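Local coordinates for protein EH1AB1 (Metagenome, PDB 6RKY) that probably hydrolyses carboxylic esters as a serine hydrolase of the alpha/beta hydrolase fold, here with a phosphorus-containing ligand bound at its presumed active site, at residues Tyr99-Gly104 against Tyr133-Glu138; Leu265-Asp270 against Pro296-Gly301. All blocks are in the same frame, centred on the assembly; numbering follows the deposited sequence.

Interaction 1. Residues Tyr99-Gly104 against Tyr133-Glu138; sequences YYHGGG and YRLAPE. With ZK8 (hexyl-[2-(3-oxidanylpyridin-2-yl)pyridin-3-yl]oxy-phosphinic acid), chain F.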
ATOM      1  N   TYR A  99     -18.769   1.815   5.206  1.00 35.90           N
ATOM      2  CA  TYR A  99     -18.545   1.296   3.832  1.00 34.26           C
ATOM      3  C   TYR A  99     -19.736   1.617   2.945  1.00 33.51           C
ATOM      4  O   TYR A  99     -20.847   1.228   3.299  1.00 29.89           O
ATOM      5  CB  TYR A  99     -18.319  -0.213   3.806  1.00 37.48           C
ATOM      6  CG  TYR A  99     -17.918  -0.743   2.451  1.00 38.91           C
ATOM      7  CD1 TYR A  99     -18.862  -1.273   1.583  1.00 40.52           C
ATOM      8  CD2 TYR A  99     -16.603  -0.698   2.029  1.00 38.63           C
ATOM      9  CE1 TYR A  99     -18.502  -1.759   0.336  1.00 46.70           C
ATOM     10  CE2 TYR A  99     -16.222  -1.162   0.778  1.00 41.21           C
ATOM     11  CZ  TYR A  99     -17.175  -1.704  -0.069  1.00 45.80           C
ATOM     12  OH  TYR A  99     -16.821  -2.179  -1.301  1.00 51.93           O
ATOM     13  N   TYR A 100     -19.482   2.292   1.819  1.00 33.05           N
ATOM     14  CA  TYR A 100     -20.513   2.692   0.828  1.00 31.15           C
ATOM     15  C   TYR A 100     -20.379   1.809  -0.425  1.00 34.36           C
ATOM     16  O   TYR A 100     -19.389   1.943  -1.173  1.00 33.24           O
ATOM     17  CB  TYR A 100     -20.366   4.171   0.506  1.00 29.74           C
ATOM     18  CG  TYR A 100     -20.409   5.101   1.689  1.00 29.17           C
ATOM     19  CD1 TYR A 100     -21.598   5.411   2.326  1.00 30.45           C
ATOM     20  CD2 TYR A 100     -19.261   5.708   2.154  1.00 29.27           C
ATOM     21  CE1 TYR A 100     -21.632   6.267   3.412  1.00 29.60           C
ATOM     22  CE2 TYR A 100     -19.281   6.576   3.233  1.00 28.74           C
ATOM     23  CZ  TYR A 100     -20.470   6.864   3.860  1.00 28.41           C
ATOM     24  OH  TYR A 100     -20.478   7.735   4.911  1.00 30.25           O
ATOM     25  N   HIS A 101     -21.339   0.908  -0.646  1.00 32.54           N
ATOM     26  CA  HIS A 101     -21.328  -0.036  -1.794  1.00 33.38           C
ATOM     27  C   HIS A 101     -21.300   0.759  -3.102  1.00 31.94           C
ATOM     28  O   HIS A 101     -21.569   1.955  -3.050  1.00 35.37           O
ATOM     29  CB  HIS A 101     -22.521  -0.999  -1.715  1.00 37.03           C
ATOM     30  CG  HIS A 101     -23.832  -0.323  -1.951  1.00 37.10           C
ATOM     31  ND1 HIS A 101     -24.321  -0.116  -3.215  1.00 37.10           N
ATOM     32  CD2 HIS A 101     -24.729   0.213  -1.093  1.00 35.56           C
ATOM     33  CE1 HIS A 101     -25.480   0.508  -3.126  1.00 37.36           C
ATOM     34  NE2 HIS A 101     -25.743   0.734  -1.834  1.00 33.85           N
ATOM     35  N   GLY A 102     -20.950   0.106  -4.215  1.00 32.17           N
ATOM     36  CA  GLY A 102     -20.961   0.685  -5.569  1.00 31.53           C
ATOM     37  C   GLY A 102     -22.178   0.238  -6.377  1.00 32.64           C
ATOM     38  O   GLY A 102     -22.966  -0.582  -5.868  1.00 32.10           O
ATOM     39  N   GLY A 103     -22.294   0.730  -7.617  1.00 34.67           N
ATOM     40  CA  GLY A 103     -23.415   0.493  -8.551  1.00 37.97           C
ATOM     41  C   GLY A 103     -23.877   1.768  -9.253  1.00 39.18           C
ATOM     42  O   GLY A 103     -25.055   1.829  -9.646  1.00 45.88           O
ATOM     43  N   GLY A 104     -23.006   2.762  -9.414  1.00 40.77           N
ATOM     44  CA  GLY A 104     -23.313   4.023 -10.123  1.00 45.35           C
ATOM     45  C   GLY A 104     -24.472   4.800  -9.504  1.00 43.71           C
ATOM     46  O   GLY A 104     -25.171   5.483 -10.257  1.00 55.09           O
ATOM     47  N   TYR A 133     -27.898   3.713   1.274  1.00 44.06           N
ATOM     48  CA  TYR A 133     -28.248   5.097   0.870  1.00 39.67           C
ATOM     49  C   TYR A 133     -29.334   5.037  -0.208  1.00 40.18           C
ATOM     50  O   TYR A 133     -29.568   3.990  -0.812  1.00 39.21           O
ATOM     51  CB  TYR A 133     -26.983   5.831   0.424  1.00 38.34           C
ATOM     52  CG  TYR A 133     -26.144   5.114  -0.604  1.00 38.46           C
ATOM     53  CD1 TYR A 133     -25.086   4.295  -0.239  1.00 38.90           C
ATOM     54  CD2 TYR A 133     -26.409   5.260  -1.955  1.00 41.11           C
ATOM     55  CE1 TYR A 133     -24.311   3.640  -1.186  1.00 42.83           C
ATOM     56  CE2 TYR A 133     -25.644   4.626  -2.918  1.00 42.22           C
ATOM     57  CZ  TYR A 133     -24.586   3.819  -2.537  1.00 45.46           C
ATOM     58  OH  TYR A 133     -23.868   3.218  -3.534  1.00 49.82           O
ATOM     59  N   ARG A 134     -30.000   6.164  -0.428  1.00 43.37           N
ATOM     60  CA  ARG A 134     -31.069   6.296  -1.449  1.00 44.61           C
ATOM     61  C   ARG A 134     -30.443   6.196  -2.847  1.00 46.83           C
ATOM     62  O   ARG A 134     -29.327   6.736  -3.044  1.00 44.55           O
ATOM     63  CB  ARG A 134     -31.813   7.616  -1.259  1.00 44.32           C
ATOM     64  CG  ARG A 134     -32.848   7.585  -0.144  1.00 46.47           C
ATOM     65  CD  ARG A 134     -33.509   8.941   0.001  1.00 48.46           C
ATOM     66  NE  ARG A 134     -32.572   9.910   0.557  1.00 52.11           N
ATOM     67  CZ  ARG A 134     -32.577  11.224   0.316  1.00 51.79           C
ATOM     68  NH1 ARG A 134     -33.487  11.754  -0.484  1.00 53.77           N
ATOM     69  NH2 ARG A 134     -31.665  12.001   0.880  1.00 50.89           N
ATOM     70  N   LEU A 135     -31.137   5.528  -3.776  1.00 41.97           N
ATOM     71  CA  LEU A 135     -30.654   5.293  -5.163  1.00 42.48           C
ATOM     72  C   LEU A 135     -31.488   6.111  -6.149  1.00 49.70           C
ATOM     73  O   LEU A 135     -32.674   6.417  -5.835  1.00 48.08           O
ATOM     74  CB  LEU A 135     -30.757   3.803  -5.485  1.00 41.27           C
ATOM     75  CG  LEU A 135     -29.988   2.886  -4.529  1.00 44.20           C
ATOM     76  CD1 LEU A 135     -30.386   1.439  -4.728  1.00 45.36           C
ATOM     77  CD2 LEU A 135     -28.481   3.049  -4.696  1.00 43.61           C
ATOM     78  N   ALA A 136     -30.873   6.432  -7.294  1.00 49.19           N
ATOM     79  CA  ALA A 136     -31.516   7.010  -8.495  1.00 49.75           C
ATOM     80  C   ALA A 136     -32.048   5.871  -9.368  1.00 51.16           C
ATOM     81  O   ALA A 136     -31.518   4.765  -9.312  1.00 51.32           O
ATOM     82  CB  ALA A 136     -30.508   7.853  -9.228  1.00 49.56           C
ATOM     83  N   PRO A 137     -33.070   6.087 -10.230  1.00 50.83           N
ATOM     84  CA  PRO A 137     -33.623   7.415 -10.498  1.00 49.21           C
ATOM     85  C   PRO A 137     -34.654   7.939  -9.489  1.00 48.23           C
ATOM     86  O   PRO A 137     -34.895   9.116  -9.515  1.00 59.69           O
ATOM     87  CB  PRO A 137     -34.295   7.264 -11.874  1.00 47.58           C
ATOM     88  CG  PRO A 137     -34.616   5.793 -12.007  1.00 49.98           C
ATOM     89  CD  PRO A 137     -33.705   5.043 -11.051  1.00 52.23           C
ATOM     90  N   GLU A 138     -35.194   7.093  -8.615  1.00 48.40           N
ATOM     91  CA  GLU A 138     -36.246   7.493  -7.633  1.00 52.67           C
ATOM     92  C   GLU A 138     -35.761   8.718  -6.833  1.00 53.99           C
ATOM     93  O   GLU A 138     -36.570   9.640  -6.607  1.00 59.44           O
ATOM     94  CB  GLU A 138     -36.606   6.327  -6.701  1.00 52.07           C
ATOM     95  CG  GLU A 138     -37.144   5.103  -7.436  1.00 56.21           C
ATOM     96  CD  GLU A 138     -36.109   4.144  -8.025  1.00 58.00           C
ATOM     97  OE1 GLU A 138     -34.898   4.332  -7.766  1.00 57.01           O
ATOM     98  OE2 GLU A 138     -36.516   3.203  -8.747  1.00 55.86           O
TER
HETATM   99  C10 ZK8 F 402     -19.408  -3.682  -8.478  1.00124.97           C
HETATM  100  C11 ZK8 F 402     -18.974  -2.484  -7.914  1.00120.08           C
HETATM  101  C12 ZK8 F 402     -19.244  -1.262  -8.550  1.00117.60           C
HETATM  102  C13 ZK8 F 402     -21.086  -2.622 -11.512  1.00148.63           C
HETATM  103  C14 ZK8 F 402     -21.406  -1.642 -12.493  1.00145.66           C
HETATM  104  C15 ZK8 F 402     -22.141  -1.990 -13.635  1.00144.71           C
HETATM  105  C16 ZK8 F 402     -22.582  -3.312 -13.827  1.00147.12           C
HETATM  106  C17 ZK8 F 402     -22.278  -4.290 -12.870  1.00150.68           C
HETATM  107  P01 ZK8 F 402     -19.624   1.485  -9.781  1.00 80.04           P
HETATM  108  C01 ZK8 F 402     -19.119   2.356 -11.257  1.00 76.07           C
HETATM  109  C07 ZK8 F 402     -19.944  -1.203  -9.777  1.00122.07           C
HETATM  110  N01 ZK8 F 402     -20.059  -3.507  -9.616  1.00135.69           N
HETATM  111  C02 ZK8 F 402     -19.886   3.630 -11.594  1.00 72.62           C
HETATM  112  C08 ZK8 F 402     -20.388  -2.444 -10.355  1.00139.96           C
HETATM  113  N02 ZK8 F 402     -21.579  -3.822 -11.841  1.00155.44           N
HETATM  114  O02 ZK8 F 402     -21.003  -0.284 -12.377  1.00157.52           O
HETATM  115  C03 ZK8 F 402     -18.997   4.871 -11.704  1.00 70.84           C
HETATM  116  O03 ZK8 F 402     -20.180   0.085 -10.413  1.00 93.59           O
HETATM  117  C04 ZK8 F 402     -19.714   6.003 -12.449  1.00 72.46           C
HETATM  118  C05 ZK8 F 402     -20.297   7.050 -11.485  1.00 77.33           C
HETATM  119  C06 ZK8 F 402     -21.689   7.486 -11.935  1.00 83.15           C
HETATM  120  O1  ZK8 F 402     -20.560   2.272  -8.902  1.00 79.80           O
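Y100 meets Y133 where strand 94-100 runs into the HGGG sequence, the oxyanion-hole motif of esterases related to hormone-sensitive lipase. The contact at Y100 is apolar, its CB lying 4.3 Å from Y133 CE1. H101 carries most of the interface. Its imidazole forms an offset stack with the Y133 ring, the centroids 4.3 Å apart and the planes only 10° from parallel, with the Y133 hydroxyl over the rim of one imidazole face. Both rings reach this position with CG set between the backbone N and the carbonyl carbon (chi1 69° for H101, 51° for Y133). Y133 also fixes the start of the glycine loop, its OH donating to H101 O at 2.7 Å from above the carbonyl plane. L135 adds its CD2 at the imidazole edge, 4.2 Å from H101 CE1. The H101 ring is held from within its own segment too: ND1 donates almost straight to G102 O at 3.0 Å, with the acceptor close to the ring plane. An alanine here would remove both the stack and the ND1 bond, and would probably leave the Y133 ring without its flat partner and the glycine loop freer to shift. Beyond G102 the chain meets the phosphorus-containing ligand ZK8, which A176 N also bonds. As expected of an oxyanion hole, two successive backbone N atoms donate to ZK8 O1, G103 N at 2.7 Å and G104 N at 2.5 Å.

Interaction 2. Residues Leu265-Asp270 against Pro296-Gly301; sequences LTAGYD and PGTIHG. With ZK8 (hexyl-[2-(3-oxidanylpyridin-2-yl)pyridin-3-yl]oxy-phosphinic acid), chain F.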
ATOM      1  N   LEU A 265      -6.904   2.117  -4.476  1.00 32.11           N
ATOM      2  CA  LEU A 265      -6.726   0.919  -5.320  1.00 35.42           C
ATOM      3  C   LEU A 265      -7.283   1.180  -6.727  1.00 34.29           C
ATOM      4  O   LEU A 265      -8.343   1.834  -6.849  1.00 28.77           O
ATOM      5  CB  LEU A 265      -7.466  -0.233  -4.637  1.00 38.80           C
ATOM      6  CG  LEU A 265      -7.144  -1.633  -5.151  1.00 40.06           C
ATOM      7  CD1 LEU A 265      -7.087  -2.621  -3.991  1.00 38.06           C
ATOM      8  CD2 LEU A 265      -8.188  -2.042  -6.186  1.00 41.81           C
ATOM      9  N   THR A 266      -6.589   0.686  -7.757  1.00 31.05           N
ATOM     10  CA  THR A 266      -7.083   0.743  -9.150  1.00 31.12           C
ATOM     11  C   THR A 266      -6.854  -0.625  -9.790  1.00 31.13           C
ATOM     12  O   THR A 266      -5.987  -1.347  -9.314  1.00 31.75           O
ATOM     13  CB  THR A 266      -6.457   1.915  -9.926  1.00 30.26           C
ATOM     14  OG1 THR A 266      -5.040   1.734 -10.026  1.00 31.59           O
ATOM     15  CG2 THR A 266      -6.745   3.259  -9.285  1.00 28.21           C
ATOM     16  N   ALA A 267      -7.654  -0.948 -10.804  1.00 33.23           N
ATOM     17  CA  ALA A 267      -7.481  -2.069 -11.747  1.00 33.34           C
ATOM     18  C   ALA A 267      -6.923  -1.525 -13.066  1.00 36.10           C
ATOM     19  O   ALA A 267      -7.253  -0.379 -13.431  1.00 32.99           O
ATOM     20  CB  ALA A 267      -8.811  -2.763 -11.967  1.00 33.00           C
ATOM     21  N   GLY A 268      -6.168  -2.369 -13.770  1.00 37.17           N
ATOM     22  CA  GLY A 268      -5.491  -2.048 -15.038  1.00 36.28           C
ATOM     23  C   GLY A 268      -6.450  -1.767 -16.167  1.00 35.54           C
ATOM     24  O   GLY A 268      -6.164  -0.823 -16.937  1.00 36.19           O
ATOM     25  N   TYR A 269      -7.538  -2.533 -16.270  1.00 36.83           N
ATOM     26  CA  TYR A 269      -8.512  -2.464 -17.399  1.00 37.62           C
ATOM     27  C   TYR A 269      -9.823  -1.828 -16.936  1.00 37.61           C
ATOM     28  O   TYR A 269     -10.904  -2.326 -17.242  1.00 45.78           O
ATOM     29  CB  TYR A 269      -8.727  -3.854 -17.982  1.00 38.28           C
ATOM     30  CG  TYR A 269      -7.516  -4.365 -18.703  1.00 43.01           C
ATOM     31  CD1 TYR A 269      -7.379  -4.193 -20.069  1.00 48.53           C
ATOM     32  CD2 TYR A 269      -6.487  -4.984 -18.018  1.00 46.65           C
ATOM     33  CE1 TYR A 269      -6.260  -4.655 -20.744  1.00 49.64           C
ATOM     34  CE2 TYR A 269      -5.359  -5.448 -18.677  1.00 48.59           C
ATOM     35  CZ  TYR A 269      -5.245  -5.277 -20.041  1.00 48.38           C
ATOM     36  OH  TYR A 269      -4.134  -5.744 -20.666  1.00 50.58           O
ATOM     37  N   ASP A 270      -9.709  -0.724 -16.220  1.00 39.87           N
ATOM     38  CA  ASP A 270     -10.845  -0.024 -15.585  1.00 37.56           C
ATOM     39  C   ASP A 270     -10.899   1.377 -16.190  1.00 37.63           C
ATOM     40  O   ASP A 270      -9.954   2.151 -16.075  1.00 31.44           O
ATOM     41  CB  ASP A 270     -10.665  -0.118 -14.073  1.00 38.48           C
ATOM     42  CG  ASP A 270     -11.552   0.765 -13.219  1.00 43.62           C
ATOM     43  OD1 ASP A 270     -12.658   1.147 -13.683  1.00 40.41           O
ATOM     44  OD2 ASP A 270     -11.099   1.086 -12.091  1.00 54.24           O
ATOM     45  N   PRO A 296      -2.766  -4.559 -12.022  1.00 35.49           N
ATOM     46  CA  PRO A 296      -2.825  -4.615 -13.482  1.00 39.46           C
ATOM     47  C   PRO A 296      -3.403  -5.986 -13.861  1.00 41.88           C
ATOM     48  O   PRO A 296      -3.380  -6.891 -13.021  1.00 44.19           O
ATOM     49  CB  PRO A 296      -1.352  -4.480 -13.895  1.00 38.72           C
ATOM     50  CG  PRO A 296      -0.622  -5.182 -12.743  1.00 38.00           C
ATOM     51  CD  PRO A 296      -1.412  -4.825 -11.499  1.00 35.27           C
ATOM     52  N   GLY A 297      -3.912  -6.116 -15.083  1.00 38.95           N
ATOM     53  CA  GLY A 297      -4.367  -7.417 -15.603  1.00 41.23           C
ATOM     54  C   GLY A 297      -5.701  -7.864 -15.032  1.00 42.29           C
ATOM     55  O   GLY A 297      -6.054  -9.036 -15.243  1.00 51.69           O
ATOM     56  N   THR A 298      -6.431  -6.979 -14.350  1.00 43.30           N
ATOM     57  CA  THR A 298      -7.796  -7.253 -13.819  1.00 45.89           C
ATOM     58  C   THR A 298      -8.685  -6.027 -14.042  1.00 44.55           C
ATOM     59  O   THR A 298      -8.154  -4.965 -14.366  1.00 45.26           O
ATOM     60  CB  THR A 298      -7.769  -7.736 -12.361  1.00 46.61           C
ATOM     61  OG1 THR A 298      -8.975  -8.460 -12.108  1.00 47.61           O
ATOM     62  CG2 THR A 298      -7.652  -6.618 -11.358  1.00 47.45           C
ATOM     63  N   ILE A 299      -9.984  -6.189 -13.811  1.00 42.05           N
ATOM     64  CA  ILE A 299     -11.051  -5.266 -14.295  1.00 40.63           C
ATOM     65  C   ILE A 299     -11.726  -4.574 -13.107  1.00 40.63           C
ATOM     66  O   ILE A 299     -11.600  -5.066 -11.982  1.00 38.12           O
ATOM     67  CB  ILE A 299     -12.085  -6.048 -15.122  1.00 40.90           C
ATOM     68  CG1 ILE A 299     -12.676  -7.198 -14.311  1.00 41.65           C
ATOM     69  CG2 ILE A 299     -11.484  -6.511 -16.442  1.00 41.96           C
ATOM     70  CD1 ILE A 299     -13.820  -7.892 -14.995  1.00 48.40           C
ATOM     71  N   HIS A 300     -12.431  -3.477 -13.383  1.00 39.70           N
ATOM     72  CA  HIS A 300     -13.439  -2.874 -12.482  1.00 39.46           C
ATOM     73  C   HIS A 300     -14.357  -3.978 -11.947  1.00 39.65           C
ATOM     74  O   HIS A 300     -14.747  -4.838 -12.743  1.00 37.32           O
ATOM     75  CB  HIS A 300     -14.257  -1.825 -13.224  1.00 39.37           C
ATOM     76  CG  HIS A 300     -15.035  -0.966 -12.299  1.00 43.16           C
ATOM     77  ND1 HIS A 300     -14.450   0.107 -11.656  1.00 51.81           N
ATOM     78  CD2 HIS A 300     -16.309  -1.032 -11.861  1.00 44.64           C
ATOM     79  CE1 HIS A 300     -15.347   0.700 -10.902  1.00 48.91           C
ATOM     80  NE2 HIS A 300     -16.503   0.025 -11.014  1.00 45.66           N
ATOM     81  N   GLY A 301     -14.667  -3.956 -10.647  1.00 41.78           N
ATOM     82  CA  GLY A 301     -15.588  -4.928 -10.024  1.00 43.24           C
ATOM     83  C   GLY A 301     -14.892  -6.070  -9.312  1.00 40.67           C
ATOM     84  O   GLY A 301     -15.578  -6.728  -8.520  1.00 45.63           O
TER
HETATM   85  C10 ZK8 F 402     -19.408  -3.682  -8.478  1.00124.97           C
HETATM   86  C11 ZK8 F 402     -18.974  -2.484  -7.914  1.00120.08           C
HETATM   87  C12 ZK8 F 402     -19.244  -1.262  -8.550  1.00117.60           C
HETATM   88  C13 ZK8 F 402     -21.086  -2.622 -11.512  1.00148.63           C
HETATM   89  C14 ZK8 F 402     -21.406  -1.642 -12.493  1.00145.66           C
HETATM   90  C15 ZK8 F 402     -22.141  -1.990 -13.635  1.00144.71           C
HETATM   91  C16 ZK8 F 402     -22.582  -3.312 -13.827  1.00147.12           C
HETATM   92  C17 ZK8 F 402     -22.278  -4.290 -12.870  1.00150.68           C
HETATM   93  P01 ZK8 F 402     -19.624   1.485  -9.781  1.00 80.04           P
HETATM   94  C01 ZK8 F 402     -19.119   2.356 -11.257  1.00 76.07           C
HETATM   95  C07 ZK8 F 402     -19.944  -1.203  -9.777  1.00122.07           C
HETATM   96  N01 ZK8 F 402     -20.059  -3.507  -9.616  1.00135.69           N
HETATM   97  C02 ZK8 F 402     -19.886   3.630 -11.594  1.00 72.62           C
HETATM   98  C08 ZK8 F 402     -20.388  -2.444 -10.355  1.00139.96           C
HETATM   99  N02 ZK8 F 402     -21.579  -3.822 -11.841  1.00155.44           N
HETATM  100  O02 ZK8 F 402     -21.003  -0.284 -12.377  1.00157.52           O
HETATM  101  C03 ZK8 F 402     -18.997   4.871 -11.704  1.00 70.84           C
HETATM  102  O03 ZK8 F 402     -20.180   0.085 -10.413  1.00 93.59           O
HETATM  103  C04 ZK8 F 402     -19.714   6.003 -12.449  1.00 72.46           C
HETATM  104  C05 ZK8 F 402     -20.297   7.050 -11.485  1.00 77.33           C
HETATM  105  C06 ZK8 F 402     -21.689   7.486 -11.935  1.00 83.15           C
HETATM  106  O1  ZK8 F 402     -20.560   2.272  -8.902  1.00 79.80           O
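D270 and H300 face each other across two loops at the end of the central sheet, and probably supply the acid and the histidine of the Ser-His-Asp catalytic triad of the alpha/beta hydrolase fold. H300 ND1 donates to D270 OD1 at 2.9 Å, but the bond is bent and weak, and the carboxylate and imidazole planes stand 49° apart. The H300 CG lies anti to the backbone N (chi1 -166°), which carries the imidazole toward D270 with one nitrogen and toward the ligand with the other: NE2 is 3.5 Å from C01 of ZK8. OD1 of D270 has a second donor in L272 N, which helps hold the carboxylate in place and caps the turn leading into helix 273-285. One backbone hydrogen bond joins the two segments: Y269 N donates to T298 O at 3.1 Å, with an N-H...O angle of 166°. T20 serves the second loop from outside, bonding G297 O and, more weakly, T298 OG1. A267 CB lies 3.3 Å from T298 O, Y269 CB meets I299 CG2 at 4.1 Å, and G297 CA sits at the edge of the Y269 ring. The D270 contact thus holds the imidazole toward S175, whose OG makes a weak hydrogen bond with H300 NE2, an order of partners consistent with a charge-relay triad.

How the interactions relate
Following the chain from the N terminus, interaction 1 comes first: strand 94-100 leads into 99-104, the chain passes through helix 114-124 and returns along the neighbouring parallel strand 127-132, and the contact with 133-138 closes this beta-alpha-beta unit. Strand 169-174 and the probable nucleophile elbow at S175 follow. Interaction 2 then closes a second crossover, from strand 262-267 through helix 273-285 to strand 290-296 at the sheet edge. The two loops lie in series, neither nested nor crossed, with contact centres about 21 Å apart. Both border ZK8, so the glycine loop and the histidine loop approach the ligand from separate parts of one sheet.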